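Local structure of iron-chelator utilization protein (Thermobifida fusca TM51, 4YHB) at residues 114-117 with 118-122; 231-234 with 235-238; 175-178 with 179-182. The protein probably serves as a flavoenzyme that reduces ferric siderophores, using bound flavin-adenine dinucleotide, to release iron for the cell. One frame throughout, in Å; residues are numbered along the deposited sequence.

Contact 1: residues 114-117 with 118-122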
loop_
_atom_site.group_PDB
_atom_site.type_symbol
_atom_site.label_atom_id
_atom_site.label_comp_id
_atom_site.label_asym_id
_atom_site.label_seq_id
_atom_site.Cartn_x
_atom_site.Cartn_y
_atom_site.Cartn_z
ATOM N N GLY A 114 3.956 -2.825 -12.610
ATOM C CA GLY A 114 5.165 -3.577 -12.300
ATOM C C GLY A 114 6.254 -3.380 -13.347
ATOM O O GLY A 114 7.422 -3.201 -13.009
ATOM N N ARG A 115 5.879 -3.402 -14.619
ATOM C CA ARG A 115 6.870 -3.275 -15.683
ATOM C C ARG A 115 7.434 -1.856 -15.762
ATOM O O ARG A 115 8.613 -1.679 -16.066
ATOM C CB ARG A 115 6.269 -3.710 -17.027
ATOM C CG ARG A 115 6.159 -5.233 -17.153
ATOM C CD ARG A 115 5.779 -5.685 -18.568
ATOM N NE ARG A 115 4.420 -5.296 -18.933
ATOM C CZ ARG A 115 3.357 -6.100 -18.878
ATOM N NH1 ARG A 115 3.478 -7.364 -18.472
ATOM N NH2 ARG A 115 2.166 -5.638 -19.234
ATOM N N TRP A 116 6.611 -0.856 -15.458
ATOM C CA TRP A 116 7.071 0.537 -15.404
ATOM C C TRP A 116 8.097 0.720 -14.285
ATOM O O TRP A 116 9.114 1.404 -14.458
ATOM C CB TRP A 116 5.888 1.505 -15.195
ATOM C CG TRP A 116 6.307 2.956 -15.088
ATOM C CD1 TRP A 116 6.332 3.882 -16.094
ATOM C CD2 TRP A 116 6.779 3.633 -13.911
ATOM N NE1 TRP A 116 6.782 5.089 -15.615
ATOM C CE2 TRP A 116 7.070 4.959 -14.277
ATOM C CE3 TRP A 116 6.967 3.246 -12.577
ATOM C CZ2 TRP A 116 7.546 5.899 -13.368
ATOM C CZ3 TRP A 116 7.454 4.178 -11.677
ATOM C CH2 TRP A 116 7.727 5.496 -12.077
ATOM N N ALA A 117 7.820 0.115 -13.128
ATOM C CA ALA A 117 8.722 0.196 -11.980
ATOM C C ALA A 117 10.126 -0.317 -12.306
ATOM O O ALA A 117 11.120 0.196 -11.782
ATOM C CB ALA A 117 8.150 -0.598 -10.793
ATOM N N ALA A 118 10.198 -1.359 -13.131
ATOM C CA ALA A 118 11.474 -2.011 -13.447
ATOM C C ALA A 118 12.426 -1.067 -14.174
ATOM O O ALA A 118 13.643 -1.234 -14.104
ATOM C CB ALA A 118 11.237 -3.259 -14.284
ATOM N N THR A 119 11.871 -0.069 -14.862
ATOM C CA THR A 119 12.688 0.862 -15.642
ATOM C C THR A 119 12.555 2.302 -15.157
ATOM O O THR A 119 12.960 3.228 -15.847
ATOM C CB THR A 119 12.313 0.817 -17.138
ATOM O OG1 THR A 119 10.985 1.319 -17.325
ATOM C CG2 THR A 119 12.391 -0.615 -17.667
ATOM N N ALA A 120 11.983 2.482 -13.970
ATOM C CA ALA A 120 11.764 3.812 -13.424
ATOM C C ALA A 120 13.075 4.582 -13.301
ATOM O O ALA A 120 14.060 4.067 -12.788
ATOM C CB ALA A 120 11.070 3.723 -12.072
ATOM N N GLN A 121 13.085 5.817 -13.789
ATOM C CA GLN A 121 14.286 6.641 -13.704
ATOM C C GLN A 121 13.908 8.122 -13.681
ATOM O O GLN A 121 12.819 8.483 -14.127
ATOM C CB GLN A 121 15.233 6.322 -14.871
ATOM C CG GLN A 121 14.691 6.640 -16.243
ATOM C CD GLN A 121 15.604 6.137 -17.357
ATOM O OE1 GLN A 121 16.827 6.084 -17.200
ATOM N NE2 GLN A 121 15.007 5.749 -18.483
ATOM N N PRO A 122 14.792 8.977 -13.137
ATOM C CA PRO A 122 14.501 10.412 -13.052
ATOM C C PRO A 122 14.059 10.969 -14.405
ATOM O O PRO A 122 14.626 10.598 -15.432
ATOM C CB PRO A 122 15.837 11.013 -12.608
ATOM C CG PRO A 122 16.475 9.920 -11.827
ATOM C CD PRO A 122 16.133 8.666 -12.599
HETATM O O HOH W 1 9.635 3.664 -16.306
#

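Contact 2: residues 231-234 with 235-238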
loop_
_atom_site.group_PDB
_atom_site.type_symbol
_atom_site.label_atom_id
_atom_site.label_comp_id
_atom_site.label_asym_id
_atom_site.label_seq_id
_atom_site.Cartn_x
_atom_site.Cartn_y
_atom_site.Cartn_z
ATOM N N ALA A 231 -6.185 -14.851 -0.432
ATOM C CA ALA A 231 -5.415 -15.198 0.755
ATOM C C ALA A 231 -6.016 -14.572 2.000
ATOM O O ALA A 231 -5.920 -15.129 3.090
ATOM C CB ALA A 231 -3.948 -14.761 0.593
ATOM N N LEU A 232 -6.655 -13.418 1.836
ATOM C CA LEU A 232 -7.187 -12.675 2.973
ATOM C C LEU A 232 -8.562 -13.158 3.425
ATOM O O LEU A 232 -8.994 -12.834 4.529
ATOM C CB LEU A 232 -7.271 -11.177 2.640
ATOM C CG LEU A 232 -5.961 -10.384 2.675
ATOM C CD1 LEU A 232 -6.199 -8.933 2.304
ATOM C CD2 LEU A 232 -5.326 -10.454 4.033
ATOM N N LYS A 233 -9.255 -13.908 2.574
ATOM C CA LYS A 233 -10.612 -14.370 2.901
ATOM C C LYS A 233 -10.658 -15.251 4.157
ATOM O O LYS A 233 -11.501 -15.030 5.024
ATOM C CB LYS A 233 -11.236 -15.117 1.721
ATOM C CG LYS A 233 -11.770 -14.217 0.624
ATOM C CD LYS A 233 -12.332 -15.037 -0.527
ATOM C CE LYS A 233 -12.514 -14.192 -1.785
ATOM N NZ LYS A 233 -12.946 -15.020 -2.955
ATOM N N PRO A 234 -9.749 -16.240 4.276
ATOM C CA PRO A 234 -9.768 -17.010 5.520
ATOM C C PRO A 234 -9.308 -16.209 6.729
ATOM O O PRO A 234 -9.693 -16.574 7.834
ATOM C CB PRO A 234 -8.790 -18.143 5.239
ATOM C CG PRO A 234 -7.904 -17.625 4.184
ATOM C CD PRO A 234 -8.809 -16.834 3.308
ATOM N N ILE A 235 -8.492 -15.168 6.534
ATOM C CA ILE A 235 -8.047 -14.314 7.629
ATOM C C ILE A 235 -9.215 -13.500 8.167
ATOM O O ILE A 235 -9.393 -13.376 9.380
ATOM C CB ILE A 235 -6.888 -13.360 7.170
ATOM C CG1 ILE A 235 -5.618 -14.169 6.904
ATOM C CG2 ILE A 235 -6.598 -12.283 8.223
ATOM C CD1 ILE A 235 -4.479 -13.382 6.279
ATOM N N ARG A 236 -10.009 -12.947 7.254
ATOM C CA ARG A 236 -11.222 -12.209 7.610
ATOM C C ARG A 236 -12.160 -13.098 8.439
ATOM O O ARG A 236 -12.615 -12.713 9.516
ATOM C CB ARG A 236 -11.912 -11.709 6.335
ATOM C CG ARG A 236 -13.259 -11.037 6.523
ATOM C CD ARG A 236 -13.849 -10.589 5.167
ATOM N NE ARG A 236 -13.084 -9.506 4.538
ATOM C CZ ARG A 236 -12.260 -9.651 3.497
ATOM N NH1 ARG A 236 -12.070 -10.840 2.941
ATOM N NH2 ARG A 236 -11.618 -8.597 3.007
ATOM N N ARG A 237 -12.399 -14.306 7.934
ATOM C CA ARG A 237 -13.287 -15.272 8.573
ATOM C C ARG A 237 -12.815 -15.631 9.983
ATOM O O ARG A 237 -13.612 -15.688 10.924
ATOM C CB ARG A 237 -13.403 -16.537 7.717
ATOM C CG ARG A 237 -14.262 -16.361 6.487
ATOM C CD ARG A 237 -14.346 -17.670 5.672
ATOM N NE ARG A 237 -13.170 -17.923 4.842
ATOM C CZ ARG A 237 -12.571 -19.099 4.730
ATOM N NH1 ARG A 237 -12.980 -20.127 5.463
ATOM N NH2 ARG A 237 -11.525 -19.217 3.925
ATOM N N LEU A 238 -11.514 -15.828 10.134
ATOM C CA LEU A 238 -10.940 -16.207 11.416
ATOM C C LEU A 238 -11.154 -15.107 12.451
ATOM O O LEU A 238 -11.480 -15.378 13.607
ATOM C CB LEU A 238 -9.456 -16.514 11.245
ATOM C CG LEU A 238 -8.737 -17.184 12.406
ATOM C CD1 LEU A 238 -9.311 -18.579 12.645
ATOM C CD2 LEU A 238 -7.256 -17.251 12.105
#

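Contact 3: residues 175-178 with 179-182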
loop_
_atom_site.group_PDB
_atom_site.type_symbol
_atom_site.label_atom_id
_atom_site.label_comp_id
_atom_site.label_asym_id
_atom_site.label_seq_id
_atom_site.Cartn_x
_atom_site.Cartn_y
_atom_site.Cartn_z
ATOM N N ALA A 175 9.312 -12.526 -1.048
ATOM C CA ALA A 175 9.783 -13.597 -1.927
ATOM C C ALA A 175 10.848 -14.461 -1.272
ATOM O O ALA A 175 10.831 -15.682 -1.430
ATOM C CB ALA A 175 10.318 -13.017 -3.230
ATOM N N ASP A 176 11.771 -13.818 -0.556
ATOM C CA ASP A 176 12.918 -14.494 0.057
ATOM C C ASP A 176 13.631 -13.530 0.991
ATOM O O ASP A 176 13.205 -12.371 1.121
ATOM C CB ASP A 176 13.891 -15.030 -1.005
ATOM C CG ASP A 176 14.391 -13.950 -1.970
ATOM O OD1 ASP A 176 14.773 -12.844 -1.522
ATOM O OD2 ASP A 176 14.412 -14.220 -3.193
ATOM N N ALA A 177 14.744 -13.979 1.585
ATOM C CA ALA A 177 15.435 -13.207 2.622
ATOM C C ALA A 177 16.025 -11.886 2.124
ATOM O O ALA A 177 16.221 -10.948 2.908
ATOM C CB ALA A 177 16.539 -14.062 3.261
ATOM N N ALA A 178 16.298 -11.799 0.825
ATOM C CA ALA A 178 16.883 -10.588 0.253
ATOM C C ALA A 178 15.876 -9.455 0.184
ATOM O O ALA A 178 16.240 -8.313 -0.094
ATOM C CB ALA A 178 17.443 -10.868 -1.141
ATOM N N GLU A 179 14.610 -9.774 0.424
ATOM C CA GLU A 179 13.542 -8.787 0.324
ATOM C C GLU A 179 13.174 -8.178 1.677
ATOM O O GLU A 179 12.306 -7.310 1.750
ATOM C CB GLU A 179 12.308 -9.416 -0.321
ATOM C CG GLU A 179 12.544 -9.879 -1.751
ATOM C CD GLU A 179 12.894 -8.723 -2.689
ATOM O OE1 GLU A 179 12.334 -7.605 -2.534
ATOM O OE2 GLU A 179 13.725 -8.940 -3.589
ATOM N N GLU A 180 13.821 -8.636 2.745
ATOM C CA GLU A 180 13.596 -8.064 4.074
ATOM C C GLU A 180 14.071 -6.621 4.123
ATOM O O GLU A 180 15.052 -6.268 3.478
ATOM C CB GLU A 180 14.310 -8.896 5.145
ATOM C CG GLU A 180 13.761 -10.302 5.219
ATOM C CD GLU A 180 14.486 -11.192 6.216
ATOM O OE1 GLU A 180 15.325 -10.684 6.981
ATOM O OE2 GLU A 180 14.194 -12.406 6.235
ATOM N N GLN A 181 13.363 -5.790 4.880
ATOM C CA GLN A 181 13.731 -4.391 5.048
ATOM C C GLN A 181 14.080 -4.096 6.500
ATOM O O GLN A 181 13.614 -4.776 7.405
ATOM C CB GLN A 181 12.584 -3.473 4.585
ATOM C CG GLN A 181 12.142 -3.719 3.151
ATOM C CD GLN A 181 11.053 -2.745 2.700
ATOM O OE1 GLN A 181 10.796 -1.741 3.359
ATOM N NE2 GLN A 181 10.417 -3.042 1.579
ATOM N N GLU A 182 14.910 -3.085 6.716
ATOM C CA GLU A 182 15.191 -2.599 8.055
ATOM C C GLU A 182 14.210 -1.485 8.378
ATOM O O GLU A 182 14.235 -0.437 7.747
ATOM C CB GLU A 182 16.633 -2.102 8.161
ATOM C CG GLU A 182 17.651 -3.143 7.732
ATOM C CD GLU A 182 19.085 -2.680 7.909
ATOM O OE1 GLU A 182 19.334 -1.454 7.843
ATOM O OE2 GLU A 182 19.963 -3.548 8.111
#

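Contact 1: residues 114-117 with 118-122
Two successive i to i-3 backbone bonds lead the chain out of helix 112-118: Thr119 N donates to Trp116 O over 3.2 Å, and Ala120 N makes a weak, longer but straight bond to Ala117 O at 3.3 Å (166°). The first is skewed, since Thr119 N lies well above the carbonyl plane of Trp116. One residue earlier, Ala118 N is shared weakly between Gly114 O and Arg115 O. This turn brings the methyl of Ala120 over the indole of Trp116. Ala120 CB stands 4.0 Å from the centroid of the six-membered ring of Trp116, 26° off the normal, a CH-pi contact whose closest approach is 3.7 Å to Trp116 CZ3. With CG of Trp116 anti to the backbone N (chi1 178°), the indole projects outward from the flank of the helix, and the departing chain carries Ala120 over its face. A methyl suits this face, being compact enough to sit low over the aromatic system. Phe105 and Phe58 also meet the indole, Phe58 edge-to-face, joining the short helix to the six-stranded antiparallel barrel of the FAD-binding domain. The helix itself follows barrel strand 100-106, and Gly114 N donates to the flavin phosphate oxygen O2P; the lack of a side chain is consistent with so close an approach. On the same face of the indole as Ala120 CB lies a water, offset toward the rim. It is hydrogen-bonded to Trp116 O at 3.0 Å and to Thr119 OG1 at 2.9 Å, giving the threonine hydroxyl a use at an otherwise solvent-facing position.

Contact 2: residues 231-234 with 235-238
The guanidinium of Arg237 folds back across Pro234, one turn earlier in the helix, with Pro234 CA over one of its faces. A terminal nitrogen comes closest: Arg237 NH2 is 3.2 Å from Pro234 CB. The arginine chain runs back along the helix from CB, and the bend at chi3 (-79°) turns its head inward over Pro234 and brings Arg237 NE to Lys233 O, where it makes a weak bond of 3.3 Å. That carbonyl is the regular acceptor of Arg237 N at 3.1 Å, so one residue grips the same oxygen twice, through its backbone and its side chain. Proline suits this place because its ring gives the flat cation a compact apolar surface, but it has no N-H to give to the preceding turn, and the helix is kinked there. Past the kink the ladder is regular, with Arg236 N to Leu232 O at 2.9 Å and Leu238 N to Pro234 O at 3.0 Å. Arg236 leaves from another side of the helix. CG anti to its backbone N (chi1 174°) carries the chain outward, and a later bend returns NH1 to within 3.8 Å of Lys233 CA, while NH2 reaches Val252 O in a weak bond. Lys233 stretches away to a salt bridge with Asp230. On the buried side the branched apolar residues meet by their ends, Leu232 CD2 lying 3.8 Å from Ile235 CD1 as the two side chains slant past each other. Ile235 and Leu238 pack on leucines of helix 206-212, Pro234 on Leu208. Such a helix, apolar inside and charged outside, is the connection of a beta-alpha-beta unit, here between parallel strands 221-226 and 250-256 of the second domain.

Contact 3: residues 175-178 with 179-182
The carboxylates of Asp176 and Glu179 are turned 50° against each other and are kept apart, Asp176 OD1 lying 4.5 Å from Glu179 OE2. Arg31 NH1 forms salt bridges with both Asp176 OD2 and Glu179 OE2, which probably offsets the repulsion. Asp176 OD1 itself is met on its anti side, 25° out of the carboxylate plane, by the N-H of Ala178 two residues on, which defines an Asx turn. This turn opens the short 3-10 segment that follows strand 167-174 of the parallel sheet. CG of Asp176 sits between its backbone N and carbonyl carbon (chi1 56°), a placement that brings OD1 round to the start of the turn, and the short aspartate chain puts its carboxylate within bonding distance of that N-H. The backbone closes with Glu179 N to Asp176 O at 3.0 Å and a weak bond from Glu180 N to Ala177 O. Glu179 bends at chi2, and its other oxygen, OE1, is hydrogen-bonded to Thr29 OG1; Thr29 and Arg31 belong to the barrel side of the protein, so the turn ties the two domains together. Glu180 instead runs extended alongside Ala177. Its CG lies 3.4 Å from Ala177 O, and OE2 is hydrogen-bonded to His195 NE2 on the neighbouring strand 190-195. Cutting Glu180 back to an alanine is likely to leave His195 NE2 without its carboxylate partner and uncover the carbonyl of Ala177. The small residues Ala175 and Ala177 let these acidic chains lie close, with Ala175 CB 4.1 Å from Glu179 CG.

Along the chain the order is contact 1, contact 3, contact 2. Contact 1 belongs to the antiparallel FAD-binding barrel, whereas the other two lie in the domain built on the five-stranded parallel sheet: contact 3 in the loop between strands 167-174 and 190-195, contact 2 on the helix between strands 221-226 and 250-256. None touches another. Contacts 1 and 2 are farthest apart, with centres about 32 Å from each other on opposite sides of the chain's centre; contact 3 is about 20 Å from contact 1 and 24 Å from contact 2, centre to centre. Contact 1 thus lies by the flavin phosphate, contact 3 where the parallel-sheet domain meets the barrel, and contact 2 on a helix flanking the sheet.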